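Local structure of putative beta-glucosidase (Bifidobacterium adolescentis, 5WAB) at residues S172-R177 / W630-N635; E522-G527 / A596-E601; G109-R114 / P182-I187; L165-N170 / G516-G521. The protein hydrolyses beta-glucosidic linkages as a glycoside hydrolase of family 3, and may also release terminal alpha-L-arabinopyranosyl residues from ginsenoside Rb2. All blocks are in the same frame, centred on the assembly; numbering follows the deposited sequence.

In the fold
Three of the four contacts join domains of a GH3 enzyme; interaction 3 lies within one. Strand 168-170, helix 173-180 and helix 182-190 follow one another in the TIM-barrel-like N-terminal domain and supply one side of interactions 4, 1 and 3 in that order. Interaction 3 stays within this domain, its centre about 7 Å from the centre of the chain. Interaction 4 pairs strand 168-170 with 517-519 of the C-terminal family 3 domain, whereas interactions 1 and 2, centres about 13 Å apart, bring up the fibronectin type III-like domain. Arg174 reaches from interaction 1 to Ala596 of interaction 2, and Arg114 of interaction 3 forms a salt bridge with Glu522. In interactions 1, 2 and 4 sequence-distant segments thus converge where domains meet.

Interaction 1 (S172-R177 / W630-N635); sequences SQRALR and WSEKFN
One face of the Trp630 indole carries the side chain of Arg177, first its methylene part and then its guanidinium. Arg177 CG sits over the five-membered ring, 3.4 Å from that ring's centroid in a CH-pi contact. Farther out the guanidinium lies almost flat on the six-membered ring, the planes only 17° apart, with Trp630 CH2 over the middle of the group. The cation-pi component is off-centre, Arg177 CZ standing 4.2 Å from the centroid of the Trp630 six-membered ring. A bend at chi2 (-72°) lays the arginine along the indole, and Trp630 CG, anti to its backbone N, turns the ring toward the helix. Trp637 meets the same tryptophan edge-to-face.

Glu632 approaches the first turn of the helix with its chain extended beyond CG. Glu632 OE2 accepts from Arg174 N at 3.3 Å, with an N-H...O angle of 159°, through the anti lone pair. The helix N-terminus would be expected to stabilise the carboxylate's negative charge. Ser172, the N-cap, accepts from Ala175 N through OG at 3.2 Å. Arg174 runs past the strand, its CG 3.1 Å from Trp630 O, toward Glu178 and Ala596 O.

The contact places the end of strand 628-631, in the fibronectin type III-like domain, against the start of helix 173-180. Helix 212-222 flanks Arg177 through Trp213 and Val218, and its Glu222 forms a salt bridge with the guanidinium.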
loop_
_atom_site.group_PDB
_atom_site.type_symbol
_atom_site.label_atom_id
_atom_site.label_comp_id
_atom_site.label_asym_id
_atom_site.label_seq_id
_atom_site.Cartn_x
_atom_site.Cartn_y
_atom_site.Cartn_z
ATOM N N SER A 172 12.208 14.228 10.406
ATOM C CA SER A 172 12.958 15.252 9.694
ATOM C C SER A 172 12.261 15.599 8.380
ATOM O O SER A 172 11.454 14.829 7.850
ATOM C CB SER A 172 14.380 14.788 9.402
ATOM O OG SER A 172 14.367 13.815 8.381
ATOM N N GLN A 173 12.605 16.771 7.842
ATOM C CA GLN A 173 12.007 17.211 6.585
ATOM C C GLN A 173 12.368 16.282 5.431
ATOM O O GLN A 173 11.495 15.915 4.636
ATOM C CB GLN A 173 12.418 18.648 6.281
ATOM C CG GLN A 173 11.694 19.637 7.175
ATOM C CD GLN A 173 10.184 19.489 7.074
ATOM O OE1 GLN A 173 9.509 19.204 8.062
ATOM N NE2 GLN A 173 9.647 19.696 5.874
ATOM N N ARG A 174 13.638 15.874 5.334
ATOM C CA ARG A 174 14.028 14.932 4.285
ATOM C C ARG A 174 13.185 13.667 4.332
ATOM O O ARG A 174 12.686 13.203 3.301
ATOM C CB ARG A 174 15.509 14.573 4.404
ATOM C CG ARG A 174 16.442 15.497 3.665
ATOM C CD ARG A 174 17.806 14.849 3.482
ATOM N NE ARG A 174 17.784 13.705 2.570
ATOM C CZ ARG A 174 18.719 12.755 2.540
ATOM N NH1 ARG A 174 19.747 12.806 3.375
ATOM N NH2 ARG A 174 18.627 11.746 1.682
ATOM N N ALA A 175 13.022 13.084 5.521
ATOM C CA ALA A 175 12.266 11.842 5.621
ATOM C C ALA A 175 10.804 12.059 5.253
ATOM O O ALA A 175 10.197 11.215 4.582
ATOM C CB ALA A 175 12.405 11.250 7.025
ATOM N N LEU A 176 10.229 13.196 5.657
ATOM C CA LEU A 176 8.870 13.531 5.238
ATOM C C LEU A 176 8.785 13.668 3.722
ATOM O O LEU A 176 7.898 13.090 3.083
ATOM C CB LEU A 176 8.417 14.824 5.919
ATOM C CG LEU A 176 7.888 14.744 7.349
ATOM C CD1 LEU A 176 7.683 16.130 7.886
ATOM C CD2 LEU A 176 6.587 13.951 7.406
ATOM N N ARG A 177 9.717 14.417 3.126
ATOM C CA ARG A 177 9.654 14.696 1.696
ATOM C C ARG A 177 9.962 13.462 0.853
ATOM O O ARG A 177 9.389 13.294 -0.229
ATOM C CB ARG A 177 10.621 15.824 1.343
ATOM C CG ARG A 177 10.276 17.162 1.960
ATOM C CD ARG A 177 9.066 17.753 1.295
ATOM N NE ARG A 177 8.814 19.116 1.749
ATOM C CZ ARG A 177 7.916 19.924 1.200
ATOM N NH1 ARG A 177 7.188 19.503 0.173
ATOM N NH2 ARG A 177 7.754 21.154 1.670
ATOM N N TRP A 630 15.815 15.427 -1.373
ATOM C CA TRP A 630 15.368 16.662 -0.757
ATOM C C TRP A 630 16.529 17.305 -0.012
ATOM O O TRP A 630 17.158 16.671 0.841
ATOM C CB TRP A 630 14.199 16.407 0.193
ATOM C CG TRP A 630 13.635 17.679 0.724
ATOM C CD1 TRP A 630 13.907 18.261 1.928
ATOM C CD2 TRP A 630 12.732 18.557 0.048
ATOM N NE1 TRP A 630 13.212 19.438 2.052
ATOM C CE2 TRP A 630 12.483 19.643 0.910
ATOM C CE3 TRP A 630 12.097 18.521 -1.197
ATOM C CZ2 TRP A 630 11.633 20.691 0.563
ATOM C CZ3 TRP A 630 11.253 19.555 -1.540
ATOM C CH2 TRP A 630 11.026 20.628 -0.661
ATOM N N SER A 631 16.806 18.563 -0.323
ATOM C CA SER A 631 17.854 19.312 0.353
ATOM C C SER A 631 17.205 20.286 1.323
ATOM O O SER A 631 16.465 21.181 0.904
ATOM C CB SER A 631 18.736 20.065 -0.640
ATOM O OG SER A 631 19.655 20.905 0.042
ATOM N N GLU A 632 17.493 20.123 2.613
ATOM C CA GLU A 632 17.003 21.095 3.578
ATOM C C GLU A 632 17.756 22.406 3.453
ATOM O O GLU A 632 17.253 23.448 3.881
ATOM C CB GLU A 632 17.119 20.543 4.999
ATOM C CG GLU A 632 16.315 19.279 5.226
ATOM C CD GLU A 632 16.376 18.787 6.657
ATOM O OE1 GLU A 632 16.866 19.541 7.529
ATOM O OE2 GLU A 632 15.930 17.643 6.910
ATOM N N LYS A 633 18.938 22.374 2.846
ATOM C CA LYS A 633 19.669 23.604 2.583
ATOM C C LYS A 633 19.010 24.399 1.463
ATOM O O LYS A 633 18.865 25.622 1.566
ATOM C CB LYS A 633 21.118 23.260 2.236
ATOM C CG LYS A 633 22.039 24.436 2.021
ATOM C CD LYS A 633 23.435 23.945 1.667
ATOM C CE LYS A 633 23.907 22.872 2.636
ATOM N NZ LYS A 633 24.043 23.376 4.034
ATOM N N PHE A 634 18.571 23.716 0.399
ATOM C CA PHE A 634 17.864 24.386 -0.686
ATOM C C PHE A 634 16.381 24.540 -0.411
ATOM O O PHE A 634 15.723 25.323 -1.102
ATOM C CB PHE A 634 18.004 23.630 -2.011
ATOM C CG PHE A 634 19.384 23.643 -2.586
ATOM C CD1 PHE A 634 19.967 24.829 -2.994
ATOM C CD2 PHE A 634 20.075 22.457 -2.789
ATOM C CE1 PHE A 634 21.235 24.838 -3.547
ATOM C CE2 PHE A 634 21.343 22.462 -3.344
ATOM C CZ PHE A 634 21.923 23.652 -3.722
ATOM N N ASN A 635 15.839 23.790 0.547
ATOM C CA ASN A 635 14.398 23.747 0.785
ATOM C C ASN A 635 13.662 23.330 -0.489
ATOM O O ASN A 635 12.612 23.877 -0.833
ATOM C CB ASN A 635 13.887 25.095 1.301
ATOM C CG ASN A 635 12.503 25.005 1.911
ATOM O OD1 ASN A 635 12.116 23.967 2.456
ATOM N ND2 ASN A 635 11.743 26.095 1.814
#

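Interaction 2 (E522-G527 / A596-E601); sequences EGVFVG and ARPKHE
With CG anti to its carbonyl carbon (chi1 -65°), Phe525 swings its ring out from a type II' beta turn, Glu522 to Phe525, toward the loop that leads into strand 601-610. The turn belongs to the C-terminal family 3 domain and the loop to the fibronectin type III-like domain, so the contact joins two domains, and it is made by apolar side chains. Gly523 takes a positive phi (67°), as the second position of such a turn requires, and Phe525 N closes it on Glu522 O at 3.1 Å.

The far end of the phenyl ring does the touching. Phe525 CE1 comes within 3.5 Å of Pro598 N and also packs against the proline CG, while Ala596 CB lies at the edge, near the ring plane, 3.9 Å from Phe525 CE2. Val524 is turned so that CG2 occupies the crowded position between its backbone N and carbonyl carbon. That methyl stands above the Phe525 ring, offset toward the rim, and also meets the loop.

Arg174 and Glu178 of helix 173-180 pack on Val524, Tyr530 touches Phe525, and Thr533 lies against both Phe525 and Pro598. Val524 CG2 completes the contact at Pro598 CD, 4.2 Å away.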
loop_
_atom_site.group_PDB
_atom_site.type_symbol
_atom_site.label_atom_id
_atom_site.label_comp_id
_atom_site.label_asym_id
_atom_site.label_seq_id
_atom_site.Cartn_x
_atom_site.Cartn_y
_atom_site.Cartn_z
ATOM N N GLU A 522 15.658 6.857 12.148
ATOM C CA GLU A 522 16.269 6.205 10.997
ATOM C C GLU A 522 16.277 7.092 9.757
ATOM O O GLU A 522 16.998 6.779 8.801
ATOM C CB GLU A 522 15.548 4.888 10.701
ATOM C CG GLU A 522 14.143 5.052 10.137
ATOM C CD GLU A 522 13.108 5.329 11.206
ATOM O OE1 GLU A 522 13.442 5.225 12.408
ATOM O OE2 GLU A 522 11.958 5.651 10.844
ATOM N N GLY A 523 15.506 8.179 9.758
ATOM C CA GLY A 523 15.525 9.117 8.641
ATOM C C GLY A 523 14.966 8.494 7.382
ATOM O O GLY A 523 13.918 7.840 7.405
ATOM N N VAL A 524 15.673 8.663 6.264
ATOM C CA VAL A 524 15.181 8.083 5.016
ATOM C C VAL A 524 15.513 6.607 4.892
ATOM O O VAL A 524 15.052 5.962 3.943
ATOM C CB VAL A 524 15.708 8.826 3.773
ATOM C CG1 VAL A 524 15.210 10.279 3.765
ATOM C CG2 VAL A 524 17.229 8.761 3.702
ATOM N N PHE A 525 16.274 6.043 5.836
ATOM C CA PHE A 525 16.722 4.651 5.739
ATOM C C PHE A 525 15.667 3.736 6.353
ATOM O O PHE A 525 15.793 3.227 7.467
ATOM C CB PHE A 525 18.092 4.483 6.386
ATOM C CG PHE A 525 19.183 5.234 5.673
ATOM C CD1 PHE A 525 19.806 4.685 4.560
ATOM C CD2 PHE A 525 19.558 6.504 6.086
ATOM C CE1 PHE A 525 20.802 5.380 3.890
ATOM C CE2 PHE A 525 20.556 7.202 5.422
ATOM C CZ PHE A 525 21.178 6.642 4.325
ATOM N N VAL A 526 14.611 3.512 5.577
ATOM C CA VAL A 526 13.473 2.695 5.972
ATOM C C VAL A 526 13.465 1.442 5.112
ATOM O O VAL A 526 13.607 1.525 3.884
ATOM C CB VAL A 526 12.156 3.475 5.822
ATOM C CG1 VAL A 526 10.968 2.585 6.142
ATOM C CG2 VAL A 526 12.173 4.702 6.723
ATOM N N GLY A 527 13.307 0.287 5.753
ATOM C CA GLY A 527 13.198 -0.952 5.000
ATOM C C GLY A 527 14.468 -1.257 4.234
ATOM O O GLY A 527 15.585 -1.089 4.738
ATOM N N ALA A 596 23.389 11.947 3.091
ATOM C CA ALA A 596 23.304 10.495 3.178
ATOM C C ALA A 596 22.141 9.987 2.332
ATOM O O ALA A 596 21.029 10.525 2.397
ATOM C CB ALA A 596 23.136 10.063 4.631
ATOM N N ARG A 597 22.402 8.964 1.526
ATOM C CA ARG A 597 21.410 8.388 0.633
ATOM C C ARG A 597 21.519 6.870 0.647
ATOM O O ARG A 597 22.619 6.323 0.791
ATOM C CB ARG A 597 21.579 8.903 -0.805
ATOM C CG ARG A 597 21.606 10.422 -0.927
ATOM C CD ARG A 597 21.314 10.851 -2.350
ATOM N NE ARG A 597 19.977 10.430 -2.756
ATOM C CZ ARG A 597 19.505 10.544 -3.989
ATOM N NH1 ARG A 597 20.267 11.062 -4.941
ATOM N NH2 ARG A 597 18.277 10.130 -4.271
ATOM N N PRO A 598 20.393 6.168 0.516
ATOM C CA PRO A 598 20.439 4.710 0.360
ATOM C C PRO A 598 21.224 4.315 -0.881
ATOM O O PRO A 598 21.339 5.078 -1.842
ATOM C CB PRO A 598 18.964 4.318 0.223
ATOM C CG PRO A 598 18.209 5.463 0.834
ATOM C CD PRO A 598 19.013 6.682 0.543
ATOM N N LYS A 599 21.756 3.089 -0.863
ATOM C CA LYS A 599 22.564 2.647 -1.993
ATOM C C LYS A 599 21.763 2.698 -3.288
ATOM O O LYS A 599 22.276 3.132 -4.325
ATOM C CB LYS A 599 23.112 1.239 -1.762
ATOM C CG LYS A 599 24.207 0.867 -2.756
ATOM C CD LYS A 599 24.987 -0.361 -2.322
ATOM C CE LYS A 599 24.199 -1.635 -2.603
ATOM N NZ LYS A 599 24.917 -2.858 -2.153
ATOM N N HIS A 600 20.503 2.266 -3.252
ATOM C CA HIS A 600 19.642 2.435 -4.413
ATOM C C HIS A 600 18.195 2.579 -3.957
ATOM O O HIS A 600 17.838 2.216 -2.834
ATOM C CB HIS A 600 19.796 1.272 -5.409
ATOM C CG HIS A 600 19.502 -0.075 -4.830
ATOM N ND1 HIS A 600 19.382 -1.205 -5.609
ATOM C CD2 HIS A 600 19.287 -0.475 -3.554
ATOM C CE1 HIS A 600 19.113 -2.243 -4.839
ATOM N NE2 HIS A 600 19.050 -1.827 -3.587
ATOM N N GLU A 601 17.365 3.118 -4.853
ATOM C CA GLU A 601 15.943 3.327 -4.611
ATOM C C GLU A 601 15.158 2.955 -5.858
ATOM O O GLU A 601 15.607 3.212 -6.979
ATOM C CB GLU A 601 15.649 4.782 -4.221
ATOM C CG GLU A 601 16.250 5.217 -2.889
ATOM C CD GLU A 601 15.822 6.616 -2.483
ATOM O OE1 GLU A 601 14.657 6.978 -2.761
ATOM O OE2 GLU A 601 16.640 7.340 -1.866
#

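Interaction 3 (G109-R114 / P182-I187); sequences GVNIKR and PAFEHI
Val110 places both of its methyls against the first turns of helix 182-190. Val110 CG2 sits over one face of the Phe184 ring, displaced toward the rim, and lies 3.6 Å from the ring centroid, 15° off the normal, in a CH-pi contact. Val110 CG1 points the other way and meets Ile187 CD1 tip to tip at 3.9 Å, while Val110 CB rests 4.3 Å from Ala183 CB. With CG1 anti to the carbonyl carbon (chi1 -62°), the valine sends one methyl to Phe184 and the other to Ile187.

Asn111 ND2 stands at the ring's edge, near its plane, 4.0 Å from Phe184 CZ; the amide plane itself is inclined by 64° to the ring. Asn111 is buried, and its ND2 hydrogen bond goes to His154 O near the end of strand 149-155, which holds the amide beside the phenyl group.

Farther out, Leu152 of that strand touches Val110, Phe184 and Ile187, and Ala136 of helix 129-144 packs on Val110 and Ile187. The residues that touch between the two segments are all buried. Loop 109-114, helices 182-190 and 129-144 and strand 149-155 meet here in helix-on-parallel-strand packing, as in the TIM-barrel-related N-terminal domain of family 3.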
loop_
_atom_site.group_PDB
_atom_site.type_symbol
_atom_site.label_atom_id
_atom_site.label_comp_id
_atom_site.label_asym_id
_atom_site.label_seq_id
_atom_site.Cartn_x
_atom_site.Cartn_y
_atom_site.Cartn_z
ATOM N N GLY A 109 -5.529 3.501 1.511
ATOM C CA GLY A 109 -4.539 3.941 2.477
ATOM C C GLY A 109 -3.150 3.698 1.917
ATOM O O GLY A 109 -2.862 2.619 1.399
ATOM N N VAL A 110 -2.309 4.731 1.978
ATOM C CA VAL A 110 -0.994 4.682 1.350
ATOM C C VAL A 110 0.123 4.984 2.350
ATOM O O VAL A 110 1.236 5.309 1.951
ATOM C CB VAL A 110 -0.914 5.620 0.126
ATOM C CG1 VAL A 110 -1.903 5.201 -0.928
ATOM C CG2 VAL A 110 -1.154 7.073 0.519
ATOM N N ASN A 111 -0.150 4.867 3.648
ATOM C CA ASN A 111 0.887 5.122 4.641
ATOM C C ASN A 111 2.050 4.149 4.478
ATOM O O ASN A 111 1.863 2.969 4.172
ATOM C CB ASN A 111 0.326 5.023 6.056
ATOM C CG ASN A 111 -0.718 6.078 6.348
ATOM O OD1 ASN A 111 -1.891 5.769 6.539
ATOM N ND2 ASN A 111 -0.294 7.331 6.383
ATOM N N ILE A 112 3.262 4.672 4.653
ATOM C CA ILE A 112 4.466 3.862 4.544
ATOM C C ILE A 112 4.505 2.847 5.676
ATOM O O ILE A 112 4.227 3.173 6.838
ATOM C CB ILE A 112 5.708 4.763 4.560
ATOM C CG1 ILE A 112 5.722 5.660 3.322
ATOM C CG2 ILE A 112 6.976 3.937 4.652
ATOM C CD1 ILE A 112 5.699 4.893 2.016
ATOM N N LYS A 113 4.834 1.599 5.338
ATOM C CA LYS A 113 5.063 0.555 6.335
ATOM C C LYS A 113 6.475 0.744 6.878
ATOM O O LYS A 113 7.435 0.096 6.456
ATOM C CB LYS A 113 4.856 -0.822 5.726
ATOM C CG LYS A 113 3.492 -0.960 5.103
ATOM C CD LYS A 113 3.208 -2.343 4.566
ATOM C CE LYS A 113 1.903 -2.299 3.784
ATOM N NZ LYS A 113 1.434 -3.607 3.257
ATOM N N ARG A 114 6.600 1.701 7.801
ATOM C CA ARG A 114 7.884 1.970 8.438
ATOM C C ARG A 114 8.396 0.738 9.162
ATOM O O ARG A 114 9.571 0.374 9.043
ATOM C CB ARG A 114 7.748 3.145 9.401
ATOM C CG ARG A 114 8.896 3.309 10.382
ATOM C CD ARG A 114 8.656 4.541 11.240
ATOM N NE ARG A 114 9.779 4.866 12.111
ATOM C CZ ARG A 114 9.755 4.726 13.432
ATOM N NH1 ARG A 114 8.661 4.279 14.027
ATOM N NH2 ARG A 114 10.821 5.039 14.158
ATOM N N PRO A 182 5.906 11.176 -0.852
ATOM C CA PRO A 182 5.845 10.950 -2.313
ATOM C C PRO A 182 4.657 10.134 -2.798
ATOM O O PRO A 182 4.174 10.385 -3.911
ATOM C CB PRO A 182 7.169 10.237 -2.607
ATOM C CG PRO A 182 8.085 10.770 -1.598
ATOM C CD PRO A 182 7.261 10.887 -0.341
ATOM N N ALA A 183 4.185 9.150 -2.027
ATOM C CA ALA A 183 3.005 8.396 -2.444
ATOM C C ALA A 183 1.768 9.284 -2.469
ATOM O O ALA A 183 0.968 9.222 -3.411
ATOM C CB ALA A 183 2.789 7.198 -1.520
ATOM N N PHE A 184 1.592 10.116 -1.443
ATOM C CA PHE A 184 0.514 11.099 -1.465
ATOM C C PHE A 184 0.701 12.081 -2.616
ATOM O O PHE A 184 -0.245 12.384 -3.353
ATOM C CB PHE A 184 0.448 11.842 -0.131
ATOM C CG PHE A 184 -0.073 11.013 1.024
ATOM C CD1 PHE A 184 -1.435 10.794 1.170
ATOM C CD2 PHE A 184 0.791 10.494 1.985
ATOM C CE1 PHE A 184 -1.932 10.054 2.239
ATOM C CE2 PHE A 184 0.301 9.754 3.058
ATOM C CZ PHE A 184 -1.071 9.534 3.181
ATOM N N GLU A 185 1.926 12.585 -2.787
ATOM C CA GLU A 185 2.191 13.581 -3.818
ATOM C C GLU A 185 1.894 13.043 -5.215
ATOM O O GLU A 185 1.253 13.724 -6.024
ATOM C CB GLU A 185 3.642 14.062 -3.718
ATOM C CG GLU A 185 4.008 15.139 -4.741
ATOM C CD GLU A 185 5.506 15.403 -4.826
ATOM O OE1 GLU A 185 6.292 14.656 -4.202
ATOM O OE2 GLU A 185 5.898 16.354 -5.537
ATOM N N HIS A 186 2.304 11.803 -5.501
ATOM C CA HIS A 186 2.117 11.254 -6.842
ATOM C C HIS A 186 0.644 11.061 -7.173
ATOM O O HIS A 186 0.218 11.320 -8.302
ATOM C CB HIS A 186 2.858 9.924 -6.986
ATOM C CG HIS A 186 2.642 9.262 -8.312
ATOM N ND1 HIS A 186 3.240 9.702 -9.473
ATOM C CD2 HIS A 186 1.849 8.223 -8.667
ATOM C CE1 HIS A 186 2.845 8.944 -10.481
ATOM N NE2 HIS A 186 1.999 8.042 -10.018
ATOM N N ILE A 187 -0.138 10.558 -6.225
ATOM C CA ILE A 187 -1.553 10.329 -6.493
ATOM C C ILE A 187 -2.305 11.652 -6.633
ATOM O O ILE A 187 -3.206 11.781 -7.472
ATOM C CB ILE A 187 -2.129 9.427 -5.392
ATOM C CG1 ILE A 187 -1.369 8.089 -5.408
ATOM C CG2 ILE A 187 -3.607 9.222 -5.593
ATOM C CD1 ILE A 187 -1.783 7.109 -4.327
#

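Interaction 4 (L165-N170 / G516-G521); sequences LRVSAN and GHVDYG
A parallel pairing of strands 168-170 and 517-519 joins the N-terminal and C-terminal family 3 domains through main-chain bonds. Ser168 N donates to Gly516 O at 2.8 Å, Val518 N to Ser168 O, Asn170 N to Val518 O, and Tyr520 N to Asn170 O at 2.9 Å. The first three donors stand above the plane of the carbonyl they meet, whereas Tyr520 N lies in that of Asn170. The strand axes run 18° apart.

Ser168, Asn170, His517 and Asp519 share one face of the sheet, and a polar chain runs across it. Ser168 OG donates to Asn170 OD1 at 2.7 Å, fixing the amide so that ND2 faces Asp519. Asn170 ND2 reaches Asp519 OD1 at 3.0 Å, nearly along the carboxylate's C-O axis. His517 ND1 gives Asp519 OD1 a second bond, 3.1 Å long, from above the carboxylate plane.

Strand 517-519 is an outermost strand of a small mixed sheet within this chain, whose strand 202-203 binds the far side of 168-170. Ala169 and Val518 point to the other face. Val167 CG2 packs on Val518 CG1 at 3.7 Å. Ala169 CB lies 3.9 Å from Tyr520 CZ, and that tyrosine's hydroxyl is hydrogen-bonded to Asn159.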
loop_
_atom_site.group_PDB
_atom_site.type_symbol
_atom_site.label_atom_id
_atom_site.label_comp_id
_atom_site.label_asym_id
_atom_site.label_seq_id
_atom_site.Cartn_x
_atom_site.Cartn_y
_atom_site.Cartn_z
ATOM N N LEU A 165 -3.823 8.271 18.653
ATOM C CA LEU A 165 -4.635 9.468 18.834
ATOM C C LEU A 165 -3.845 10.625 19.417
ATOM O O LEU A 165 -4.292 11.771 19.321
ATOM C CB LEU A 165 -5.825 9.174 19.754
ATOM C CG LEU A 165 -6.813 8.096 19.315
ATOM C CD1 LEU A 165 -7.829 7.789 20.415
ATOM C CD2 LEU A 165 -7.519 8.553 18.067
ATOM N N ARG A 166 -2.687 10.354 20.016
ATOM C CA ARG A 166 -1.945 11.383 20.729
ATOM C C ARG A 166 -0.499 11.511 20.265
ATOM O O ARG A 166 0.069 12.604 20.337
ATOM C CB ARG A 166 -1.989 11.101 22.232
ATOM C CG ARG A 166 -3.375 11.247 22.846
ATOM C CD ARG A 166 -3.351 10.962 24.338
ATOM N NE ARG A 166 -2.816 9.630 24.611
ATOM C CZ ARG A 166 -2.681 9.110 25.825
ATOM N NH1 ARG A 166 -3.040 9.812 26.891
ATOM N NH2 ARG A 166 -2.192 7.883 25.973
ATOM N N VAL A 167 0.105 10.416 19.791
ATOM C CA VAL A 167 1.553 10.405 19.595
ATOM C C VAL A 167 1.956 11.429 18.540
ATOM O O VAL A 167 1.227 11.688 17.571
ATOM C CB VAL A 167 2.060 8.997 19.228
ATOM C CG1 VAL A 167 1.678 8.616 17.809
ATOM C CG2 VAL A 167 3.555 8.917 19.392
ATOM N N SER A 168 3.117 12.039 18.743
ATOM C CA SER A 168 3.702 12.942 17.769
ATOM C C SER A 168 4.795 12.197 17.018
ATOM O O SER A 168 5.813 11.817 17.606
ATOM C CB SER A 168 4.269 14.181 18.458
ATOM O OG SER A 168 5.067 14.946 17.571
ATOM N N ALA A 169 4.592 11.994 15.723
ATOM C CA ALA A 169 5.651 11.450 14.888
ATOM C C ALA A 169 6.617 12.590 14.611
ATOM O O ALA A 169 6.287 13.525 13.878
ATOM C CB ALA A 169 5.086 10.860 13.599
ATOM N N ASN A 170 7.797 12.525 15.224
ATOM C CA ASN A 170 8.829 13.543 15.064
ATOM C C ASN A 170 9.757 13.106 13.937
ATOM O O ASN A 170 10.548 12.167 14.093
ATOM C CB ASN A 170 9.579 13.760 16.376
ATOM C CG ASN A 170 8.676 14.284 17.479
ATOM O OD1 ASN A 170 7.710 14.999 17.209
ATOM N ND2 ASN A 170 8.977 13.927 18.724
ATOM N N GLY A 516 4.176 10.051 24.543
ATOM C CA GLY A 516 3.487 10.846 23.553
ATOM C C GLY A 516 4.264 11.174 22.296
ATOM O O GLY A 516 3.793 11.994 21.502
ATOM N N HIS A 517 5.438 10.584 22.081
ATOM C CA HIS A 517 6.183 10.893 20.870
ATOM C C HIS A 517 6.990 9.688 20.415
ATOM O O HIS A 517 7.395 8.851 21.221
ATOM C CB HIS A 517 7.111 12.093 21.066
ATOM C CG HIS A 517 8.219 11.857 22.044
ATOM N ND1 HIS A 517 9.478 11.450 21.659
ATOM C CD2 HIS A 517 8.265 11.999 23.390
ATOM C CE1 HIS A 517 10.248 11.340 22.727
ATOM N NE2 HIS A 517 9.536 11.668 23.791
ATOM N N VAL A 518 7.218 9.619 19.105
ATOM C CA VAL A 518 8.070 8.604 18.495
ATOM C C VAL A 518 8.957 9.298 17.460
ATOM O O VAL A 518 8.454 9.954 16.540
ATOM C CB VAL A 518 7.254 7.458 17.861
ATOM C CG1 VAL A 518 6.162 7.986 16.929
ATOM C CG2 VAL A 518 8.163 6.477 17.151
ATOM N N ASP A 519 10.273 9.193 17.638
ATOM C CA ASP A 519 11.245 9.907 16.819
ATOM C C ASP A 519 11.704 9.015 15.670
ATOM O O ASP A 519 12.266 7.940 15.900
ATOM C CB ASP A 519 12.438 10.340 17.666
ATOM C CG ASP A 519 12.026 11.150 18.874
ATOM O OD1 ASP A 519 10.893 11.682 18.875
ATOM O OD2 ASP A 519 12.835 11.263 19.819
ATOM N N TYR A 520 11.453 9.443 14.435
ATOM C CA TYR A 520 11.853 8.652 13.270
ATOM C C TYR A 520 13.360 8.809 13.049
ATOM O O TYR A 520 13.834 9.389 12.069
ATOM C CB TYR A 520 11.058 9.073 12.045
ATOM C CG TYR A 520 9.612 8.617 12.032
ATOM C CD1 TYR A 520 8.952 8.243 13.203
ATOM C CD2 TYR A 520 8.901 8.576 10.841
ATOM C CE1 TYR A 520 7.625 7.832 13.173
ATOM C CE2 TYR A 520 7.587 8.171 10.803
ATOM C CZ TYR A 520 6.951 7.804 11.965
ATOM O OH TYR A 520 5.639 7.407 11.893
ATOM N N GLY A 521 14.126 8.241 13.983
ATOM C CA GLY A 521 15.563 8.445 13.996
ATOM C C GLY A 521 16.292 7.813 12.833
ATOM O O GLY A 521 17.434 8.194 12.551
#